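Local coordinates for 2-dehydro-3-deoxyphosphogluconate aldolase (Vibrio fischeri, PDB 3NZR), which is an aldolase-family protein of the TIM-barrel clan, built of parallel strands surrounded by helices, at residues A[5-10]-A[112-117]; A[21-26]-A[57-62]; A[42-47]-A[73-78]. All blocks are in the same frame, centred on the assembly; numbering follows the deposited sequence.

Contact 1 (A[5-10]-A[112-117]); sequences LKANFY and KSIVNG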
loop_
_atom_site.group_PDB
_atom_site.type_symbol
_atom_site.label_atom_id
_atom_site.label_comp_id
_atom_site.label_asym_id
_atom_site.label_seq_id
_atom_site.Cartn_x
_atom_site.Cartn_y
_atom_site.Cartn_z
ATOM N N LEU A 5 -6.950 -21.810 -6.448
ATOM C CA LEU A 5 -6.887 -20.480 -5.893
ATOM C C LEU A 5 -8.137 -19.666 -6.059
ATOM O O LEU A 5 -8.179 -18.470 -5.642
ATOM C CB LEU A 5 -5.741 -19.736 -6.518
ATOM C CG LEU A 5 -4.409 -20.469 -6.479
ATOM C CD1 LEU A 5 -3.298 -19.668 -7.224
ATOM C CD2 LEU A 5 -4.075 -20.709 -5.045
ATOM N N LYS A 6 -9.178 -20.308 -6.544
ATOM C CA LYS A 6 -10.409 -19.582 -6.844
ATOM C C LYS A 6 -11.518 -19.929 -5.843
ATOM O O LYS A 6 -11.920 -21.074 -5.737
ATOM C CB LYS A 6 -10.798 -19.978 -8.268
ATOM C CG LYS A 6 -12.169 -19.512 -8.773
ATOM C CD LYS A 6 -12.482 -20.165 -10.167
ATOM C CE LYS A 6 -13.922 -19.917 -10.590
ATOM N NZ LYS A 6 -14.012 -18.563 -11.167
ATOM N N ALA A 7 -12.045 -18.946 -5.118
ATOM C CA ALA A 7 -13.070 -19.236 -4.138
ATOM C C ALA A 7 -14.337 -19.670 -4.838
ATOM O O ALA A 7 -14.642 -19.232 -5.928
ATOM C CB ALA A 7 -13.323 -18.030 -3.211
ATOM N N ASN A 8 -15.074 -20.574 -4.218
ATOM C CA ASN A 8 -16.215 -21.138 -4.860
ATOM C C ASN A 8 -17.510 -20.395 -4.504
ATOM O O ASN A 8 -18.218 -20.724 -3.540
ATOM C CB ASN A 8 -16.268 -22.623 -4.506
ATOM C CG ASN A 8 -17.369 -23.289 -5.155
ATOM O OD1 ASN A 8 -18.106 -22.654 -5.938
ATOM N ND2 ASN A 8 -17.584 -24.566 -4.813
ATOM N N PHE A 9 -17.812 -19.346 -5.238
ATOM C CA PHE A 9 -18.973 -18.539 -4.950
ATOM C C PHE A 9 -20.237 -19.216 -5.387
ATOM O O PHE A 9 -20.346 -19.602 -6.552
ATOM C CB PHE A 9 -18.884 -17.204 -5.651
ATOM C CG PHE A 9 -17.896 -16.252 -5.037
ATOM C CD1 PHE A 9 -18.315 -15.306 -4.152
ATOM C CD2 PHE A 9 -16.566 -16.270 -5.431
ATOM C CE1 PHE A 9 -17.417 -14.384 -3.613
ATOM C CE2 PHE A 9 -15.663 -15.385 -4.895
ATOM C CZ PHE A 9 -16.084 -14.450 -3.957
ATOM N N TYR A 10 -21.191 -19.336 -4.477
ATOM C CA TYR A 10 -22.537 -19.803 -4.785
ATOM C C TYR A 10 -23.247 -18.907 -5.813
ATOM O O TYR A 10 -23.391 -17.715 -5.586
ATOM C CB TYR A 10 -23.382 -19.869 -3.507
ATOM C CG TYR A 10 -24.791 -20.322 -3.830
ATOM C CD1 TYR A 10 -25.052 -21.630 -4.130
ATOM C CD2 TYR A 10 -25.825 -19.407 -3.908
ATOM C CE1 TYR A 10 -26.349 -22.047 -4.466
ATOM C CE2 TYR A 10 -27.145 -19.792 -4.267
ATOM C CZ TYR A 10 -27.387 -21.109 -4.547
ATOM O OH TYR A 10 -28.666 -21.503 -4.887
ATOM N N LYS A 112 -4.874 -14.319 -8.328
ATOM C CA LYS A 112 -6.062 -15.101 -8.084
ATOM C C LYS A 112 -6.562 -15.060 -6.640
ATOM O O LYS A 112 -7.761 -14.986 -6.404
ATOM C CB LYS A 112 -5.794 -16.556 -8.474
ATOM C CG LYS A 112 -5.674 -16.771 -9.991
ATOM C CD LYS A 112 -5.344 -18.233 -10.338
ATOM C CE LYS A 112 -4.867 -18.419 -11.784
ATOM N NZ LYS A 112 -5.977 -18.020 -12.686
ATOM N N SER A 113 -5.657 -15.159 -5.670
ATOM C CA SER A 113 -6.051 -15.036 -4.258
ATOM C C SER A 113 -6.760 -13.715 -4.013
ATOM O O SER A 113 -6.328 -12.629 -4.516
ATOM C CB SER A 113 -4.890 -15.110 -3.311
ATOM O OG SER A 113 -4.079 -16.281 -3.446
ATOM N N ILE A 114 -7.846 -13.799 -3.247
ATOM C CA ILE A 114 -8.615 -12.627 -2.860
ATOM C C ILE A 114 -7.832 -11.948 -1.718
ATOM O O ILE A 114 -7.541 -12.581 -0.726
ATOM C CB ILE A 114 -10.020 -13.031 -2.388
ATOM C CG1 ILE A 114 -10.796 -13.631 -3.517
ATOM C CG2 ILE A 114 -10.799 -11.783 -1.848
ATOM C CD1 ILE A 114 -11.808 -14.612 -3.147
ATOM N N VAL A 115 -7.442 -10.694 -1.871
ATOM C CA VAL A 115 -6.820 -9.931 -0.786
ATOM C C VAL A 115 -7.831 -8.839 -0.394
ATOM O O VAL A 115 -8.083 -7.893 -1.190
ATOM C CB VAL A 115 -5.522 -9.285 -1.193
ATOM C CG1 VAL A 115 -4.876 -8.515 0.087
ATOM C CG2 VAL A 115 -4.493 -10.346 -1.692
ATOM N N ASN A 116 -8.354 -8.944 0.827
ATOM C CA ASN A 116 -9.240 -7.880 1.330
ATOM C C ASN A 116 -8.500 -6.761 2.006
ATOM O O ASN A 116 -7.296 -6.882 2.275
ATOM C CB ASN A 116 -10.387 -8.468 2.114
ATOM C CG ASN A 116 -10.038 -8.868 3.503
ATOM O OD1 ASN A 116 -9.118 -8.302 4.157
ATOM N ND2 ASN A 116 -10.812 -9.797 4.028
ATOM N N GLY A 117 -9.117 -5.621 2.165
ATOM C CA GLY A 117 -8.509 -4.488 2.892
ATOM C C GLY A 117 -9.479 -3.877 3.898
ATOM O O GLY A 117 -10.608 -3.475 3.545
#
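The buried half of this contact is a small apolar cluster around the tip of Ile-114, the first residue of strand 114-119. Ile-114 carries CG1 anti to the carbonyl carbon and beside the backbone N (chi1 -65°), and CD1 reaches from there to the loop at 5-10. Ala-7 CB meets Ile-114 CD1 at 3.7 Å; the short side chain of Ala-7, pointing toward the strand, leaves room for the isoleucine tip to reach it. Phe-9 CE2 approaches the same Ile-114 CD1 more loosely, at 4.3 Å and obliquely to the ring, so that one methyl is shared by two residues placed two apart in the loop.

Toward the start of both segments the packing is just as close but lies on the solvent side. Leu-5 and Lys-112 cross at about a right angle, with Leu-5 CB against Lys-112 CB at 3.7 Å. Further along, Leu-5 CD1 lies 4.0 Å from Lys-112 CD. Only methylene groups of the lysine are used, and it is the end of its chain that leaves the contact, bending at chi4 and leading the ammonium group away, which is what a long amphipathic side chain allows at an exposed border. The backbones are close here without bonding, the CA atoms of Leu-5 and Ser-113 being 5.7 Å apart. Ser-113 is buried and turns its OG to Pro-91 O and Gln-110 NE2, while its carbonyl oxygen accepts from Arg-105.

In the fold, the loop preceding strand 16-19 passes the start of strand 114-119. Ile-114 also touches His-93 of strand 93-94 and Ser-160 of strand 160-163, its two neighbours in the parallel sheet.

Contact 2 (A[21-26]-A[57-62]); sequences GSVDNA and KKYSEV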
loop_
_atom_site.group_PDB
_atom_site.type_symbol
_atom_site.label_atom_id
_atom_site.label_comp_id
_atom_site.label_asym_id
_atom_site.label_seq_id
_atom_site.Cartn_x
_atom_site.Cartn_y
_atom_site.Cartn_z
ATOM N N GLY A 21 -12.536 -24.292 14.186
ATOM C CA GLY A 21 -11.981 -24.649 15.466
ATOM C C GLY A 21 -10.969 -25.782 15.421
ATOM O O GLY A 21 -10.238 -26.023 16.368
ATOM N N SER A 22 -10.930 -26.513 14.326
ATOM C CA SER A 22 -9.989 -27.644 14.188
ATOM C C SER A 22 -10.086 -28.092 12.743
ATOM O O SER A 22 -11.051 -27.715 12.018
ATOM C CB SER A 22 -10.412 -28.818 15.080
ATOM O OG SER A 22 -11.601 -29.400 14.549
ATOM N N VAL A 23 -9.098 -28.860 12.327
ATOM C CA VAL A 23 -9.109 -29.434 10.996
ATOM C C VAL A 23 -10.386 -30.224 10.745
ATOM O O VAL A 23 -10.914 -30.193 9.638
ATOM C CB VAL A 23 -7.857 -30.343 10.761
ATOM C CG1 VAL A 23 -8.015 -31.229 9.507
ATOM C CG2 VAL A 23 -6.684 -29.466 10.594
ATOM N N ASP A 24 -10.880 -30.919 11.754
ATOM C CA ASP A 24 -12.075 -31.772 11.592
ATOM C C ASP A 24 -13.341 -30.896 11.448
ATOM O O ASP A 24 -14.281 -31.167 10.640
ATOM C CB ASP A 24 -12.215 -32.710 12.796
ATOM C CG ASP A 24 -13.371 -33.710 12.639
ATOM O OD1 ASP A 24 -13.455 -34.375 11.577
ATOM O OD2 ASP A 24 -14.212 -33.806 13.573
ATOM N N ASN A 25 -13.336 -29.810 12.215
ATOM C CA ASN A 25 -14.401 -28.835 12.125
ATOM C C ASN A 25 -14.432 -28.276 10.705
ATOM O O ASN A 25 -15.511 -28.100 10.133
ATOM C CB ASN A 25 -14.192 -27.767 13.189
ATOM C CG ASN A 25 -15.354 -26.792 13.322
ATOM O OD1 ASN A 25 -15.125 -25.598 13.570
ATOM N ND2 ASN A 25 -16.573 -27.290 13.263
ATOM N N ALA A 26 -13.250 -27.944 10.179
ATOM C CA ALA A 26 -13.138 -27.436 8.812
ATOM C C ALA A 26 -13.759 -28.361 7.742
ATOM O O ALA A 26 -14.506 -27.893 6.886
ATOM C CB ALA A 26 -11.712 -27.146 8.446
ATOM N N LYS A 57 -1.679 -25.891 5.989
ATOM C CA LYS A 57 -1.718 -26.866 4.928
ATOM C C LYS A 57 -2.710 -27.988 5.230
ATOM O O LYS A 57 -3.410 -28.466 4.346
ATOM C CB LYS A 57 -0.332 -27.415 4.665
ATOM C CG LYS A 57 0.587 -26.427 3.852
ATOM C CD LYS A 57 1.908 -27.087 3.389
ATOM C CE LYS A 57 2.643 -27.819 4.526
ATOM N NZ LYS A 57 3.911 -28.480 4.104
ATOM N N LYS A 58 -2.828 -28.392 6.476
ATOM C CA LYS A 58 -3.819 -29.447 6.802
ATOM C C LYS A 58 -5.232 -28.962 6.615
ATOM O O LYS A 58 -6.124 -29.729 6.272
ATOM C CB LYS A 58 -3.661 -29.940 8.231
ATOM C CG LYS A 58 -2.420 -30.716 8.404
ATOM C CD LYS A 58 -1.943 -30.765 9.846
ATOM C CE LYS A 58 -0.701 -31.684 9.943
ATOM N NZ LYS A 58 0.133 -31.272 11.060
ATOM N N TYR A 59 -5.482 -27.695 6.883
ATOM C CA TYR A 59 -6.826 -27.189 6.635
ATOM C C TYR A 59 -7.091 -27.134 5.109
ATOM O O TYR A 59 -8.189 -27.384 4.636
ATOM C CB TYR A 59 -6.981 -25.799 7.242
ATOM C CG TYR A 59 -7.095 -25.789 8.741
ATOM C CD1 TYR A 59 -8.327 -25.789 9.339
ATOM C CD2 TYR A 59 -5.981 -25.741 9.550
ATOM C CE1 TYR A 59 -8.476 -25.756 10.705
ATOM C CE2 TYR A 59 -6.113 -25.697 10.939
ATOM C CZ TYR A 59 -7.396 -25.711 11.511
ATOM O OH TYR A 59 -7.604 -25.704 12.886
ATOM N N SER A 60 -6.075 -26.739 4.347
ATOM C CA SER A 60 -6.216 -26.692 2.898
ATOM C C SER A 60 -6.593 -28.114 2.311
ATOM O O SER A 60 -7.416 -28.234 1.418
ATOM C CB SER A 60 -4.943 -26.141 2.266
ATOM O OG SER A 60 -5.060 -26.263 0.879
ATOM N N GLU A 61 -6.023 -29.167 2.872
ATOM C CA GLU A 61 -6.307 -30.532 2.398
ATOM C C GLU A 61 -7.760 -30.952 2.492
ATOM O O GLU A 61 -8.267 -31.646 1.615
ATOM C CB GLU A 61 -5.492 -31.550 3.174
ATOM C CG GLU A 61 -4.021 -31.347 3.023
ATOM C CD GLU A 61 -3.233 -32.559 3.473
ATOM O OE1 GLU A 61 -3.200 -32.837 4.705
ATOM O OE2 GLU A 61 -2.649 -33.226 2.579
ATOM N N VAL A 62 -8.428 -30.562 3.559
ATOM C CA VAL A 62 -9.791 -30.999 3.785
ATOM C C VAL A 62 -10.815 -30.035 3.233
ATOM O O VAL A 62 -12.005 -30.234 3.410
ATOM C CB VAL A 62 -10.032 -31.261 5.280
ATOM C CG1 VAL A 62 -9.049 -32.384 5.772
ATOM C CG2 VAL A 62 -9.896 -29.969 6.104
#
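Asn-25 OD1 is the best-held polar atom, gripped by one bond from within its segment and at least one more from outside it. In the first, Gly-21 N donates to Asn-25 OD1 at 3.0 Å, almost straight at 174° and on a lone pair in the carbonyl plane. The ND2 of the same amide donates to Thr-231 O, so both ends of the group are tied. Ser-22 is the N-cap of helix 23-32, its OG accepting from Asn-25 N at 2.9 Å; a short hydroxyl is well suited to the first turn.

Thus fixed, the helix start offers its apolar side to Tyr-59. Val-23 CG2 sits over the centre of the ring in a CH-pi contact, 3.8 Å from the centroid of the Tyr-59 ring and 9° off the normal. Ala-26 CB meets the ring at its edge, 3.8 Å from Tyr-59 CD1, where the small methyl lets the helix come up to the ring edge. Val-23 CG1, anti to the backbone N, turns instead to Val-62 CG1 at 4.0 Å.

Helices 23-32 and 49-61 therefore meet side by side over strand 37-42, with Ala-26 resting on Val-39 and Tyr-59 on Val-41.

Contact 3 (A[42-47]-A[73-78]); sequences LSKNYP and AGDPNQ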
loop_
_atom_site.group_PDB
_atom_site.type_symbol
_atom_site.label_atom_id
_atom_site.label_comp_id
_atom_site.label_asym_id
_atom_site.label_seq_id
_atom_site.Cartn_x
_atom_site.Cartn_y
_atom_site.Cartn_z
ATOM N N LEU A 42 -6.381 -18.309 11.992
ATOM C CA LEU A 42 -5.822 -17.034 12.467
ATOM C C LEU A 42 -4.319 -17.087 12.826
ATOM O O LEU A 42 -3.888 -17.938 13.632
ATOM C CB LEU A 42 -6.604 -16.543 13.668
ATOM C CG LEU A 42 -8.125 -16.504 13.397
ATOM C CD1 LEU A 42 -8.916 -16.063 14.616
ATOM C CD2 LEU A 42 -8.423 -15.623 12.290
ATOM N N SER A 43 -3.569 -16.171 12.219
ATOM C CA SER A 43 -2.115 -16.066 12.393
ATOM C C SER A 43 -1.752 -15.940 13.863
ATOM O O SER A 43 -0.796 -16.544 14.294
ATOM C CB SER A 43 -1.529 -14.898 11.592
ATOM O OG SER A 43 -1.661 -13.663 12.230
ATOM N N LYS A 44 -2.551 -15.220 14.634
ATOM C CA LYS A 44 -2.235 -14.984 16.037
ATOM C C LYS A 44 -2.254 -16.241 16.905
ATOM O O LYS A 44 -1.808 -16.193 18.059
ATOM C CB LYS A 44 -3.253 -14.028 16.672
ATOM C CG LYS A 44 -2.655 -13.173 17.811
ATOM C CD LYS A 44 -3.658 -12.096 18.257
ATOM C CE LYS A 44 -3.197 -11.415 19.551
ATOM N NZ LYS A 44 -3.810 -12.085 20.759
ATOM N N ASN A 45 -2.846 -17.302 16.406
ATOM C CA ASN A 45 -2.966 -18.536 17.152
ATOM C C ASN A 45 -1.730 -19.405 17.018
ATOM O O ASN A 45 -1.752 -20.557 17.369
ATOM C CB ASN A 45 -4.176 -19.332 16.671
ATOM C CG ASN A 45 -5.481 -18.758 17.135
ATOM O OD1 ASN A 45 -5.548 -18.052 18.088
ATOM N ND2 ASN A 45 -6.520 -19.052 16.423
ATOM N N TYR A 46 -0.686 -18.857 16.437
ATOM C CA TYR A 46 0.526 -19.597 16.173
ATOM C C TYR A 46 1.728 -18.749 16.536
ATOM O O TYR A 46 1.698 -17.561 16.413
ATOM C CB TYR A 46 0.644 -20.033 14.715
ATOM C CG TYR A 46 -0.442 -20.901 14.235
ATOM C CD1 TYR A 46 -0.393 -22.264 14.393
ATOM C CD2 TYR A 46 -1.550 -20.372 13.651
ATOM C CE1 TYR A 46 -1.416 -23.081 13.952
ATOM C CE2 TYR A 46 -2.580 -21.172 13.229
ATOM C CZ TYR A 46 -2.507 -22.527 13.394
ATOM O OH TYR A 46 -3.537 -23.272 12.981
ATOM N N PRO A 47 2.796 -19.408 16.953
ATOM C CA PRO A 47 4.022 -18.786 17.424
ATOM C C PRO A 47 4.943 -18.213 16.376
ATOM O O PRO A 47 5.691 -17.308 16.656
ATOM C CB PRO A 47 4.738 -19.963 18.056
ATOM C CG PRO A 47 4.269 -21.050 17.383
ATOM C CD PRO A 47 2.898 -20.852 17.031
ATOM N N ALA A 73 -8.049 -11.345 16.303
ATOM C CA ALA A 73 -8.265 -10.438 17.428
ATOM C C ALA A 73 -8.273 -8.993 16.909
ATOM O O ALA A 73 -8.176 -8.070 17.705
ATOM C CB ALA A 73 -7.175 -10.639 18.503
ATOM N N GLY A 74 -8.417 -8.808 15.579
ATOM C CA GLY A 74 -8.401 -7.454 14.991
ATOM C C GLY A 74 -7.044 -6.735 15.184
ATOM O O GLY A 74 -6.998 -5.490 15.261
ATOM N N ASP A 75 -5.944 -7.507 15.267
ATOM C CA ASP A 75 -4.681 -6.959 15.570
ATOM C C ASP A 75 -3.880 -6.601 14.275
ATOM O O ASP A 75 -3.430 -7.486 13.538
ATOM C CB ASP A 75 -3.912 -7.966 16.433
ATOM C CG ASP A 75 -2.539 -7.458 16.855
ATOM O OD1 ASP A 75 -2.223 -6.248 16.628
ATOM O OD2 ASP A 75 -1.749 -8.287 17.380
ATOM N N PRO A 76 -3.646 -5.307 14.014
ATOM C CA PRO A 76 -2.869 -4.959 12.814
ATOM C C PRO A 76 -1.430 -5.403 12.895
ATOM O O PRO A 76 -0.772 -5.487 11.845
ATOM C CB PRO A 76 -3.022 -3.434 12.722
ATOM C CG PRO A 76 -3.327 -3.008 14.145
ATOM C CD PRO A 76 -4.046 -4.139 14.816
ATOM N N ASN A 77 -0.882 -5.641 14.090
ATOM C CA ASN A 77 0.470 -6.125 14.159
ATOM C C ASN A 77 0.691 -7.557 13.669
ATOM O O ASN A 77 1.811 -8.044 13.651
ATOM C CB ASN A 77 1.051 -5.960 15.585
ATOM C CG ASN A 77 1.184 -4.503 15.985
ATOM O OD1 ASN A 77 0.340 -3.968 16.718
ATOM N ND2 ASN A 77 2.220 -3.834 15.448
ATOM N N GLN A 78 -0.368 -8.214 13.203
ATOM C CA GLN A 78 -0.237 -9.503 12.579
ATOM C C GLN A 78 -0.081 -9.367 11.066
ATOM O O GLN A 78 -0.005 -10.367 10.379
ATOM C CB GLN A 78 -1.493 -10.356 12.905
ATOM C CG GLN A 78 -1.565 -10.651 14.406
ATOM C CD GLN A 78 -0.420 -11.553 14.858
ATOM O OE1 GLN A 78 -0.158 -12.617 14.278
ATOM N NE2 GLN A 78 0.309 -11.100 15.829
HETATM O O HOH W 1 1.290 -14.673 16.105
#
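Two neighbouring beta-alpha loops of the TIM-barrel type meet here, one following strand 37-42 and the other following strand 67-70, at the ends of the strands where the chain turns into helices. Each loop contains a short 3-10 turn, at 43-45 and at 76-78, and side chains of those turns make most of the link. Ser-43 OG lies 2.7 Å from Gln-78 OE1, the closest approach between the segments. Leu-71 O is a second acceptor within reach of this one hydroxyl proton, so the choice between them is not settled. A small hydroxyl fits this buried place, with OG in the crowded position between the backbone N and the carbonyl carbon (chi1 82°).

Gln-78 bends at chi2 (-66°), bringing its amide across to the opposite loop. Its OE1 is also approached by a water, 3.1 Å from Gln-78 OE1, and that water lies 2.9 Å from Tyr-46 O. Both are oriented as bonds donated by the water, although it has more acceptors near it than protons.

Lys-44 covers the outer side of the contact with its chain, crossing Gln-78 at about a right angle. Lys-44 CG packs 4.0 Å from Gln-78 CD, and Lys-44 CD rests 3.8 Å from Ala-73 CB; the long aliphatic part of Lys-44 thus packs on both neighbours while its ammonium end goes on past them. Its NZ ends 5.5 Å from Asp-75 OD2; the opposite charges may attract each other, but they do not form a salt bridge. Asp-75 has its own task in the loop, that of an Asx turn: Asn-77 N donates to Asp-75 OD1 at 2.9 Å, from above the carboxylate plane.

Overall arrangement
Contact 1 is the buried one, contact 2 is partly buried, and contact 3 lies at the surface. Their chemistry follows this order: apolar contacts around an isoleucine tip with a lysine at the border, then an aromatic ring between two helices, then a serine, a glutamine and a water joining loops. Contacts 2 and 3 share elements, since strand 37-42 underlies the first and runs into the loop of the second, and their segments alternate along the chain. They touch directly, Tyr-59 CE2 lying 4.1 Å from Tyr-46 OH. Contact 1 stands apart, its nearest atoms about 8 Å from contact 2 and about 10 Å from contact 3.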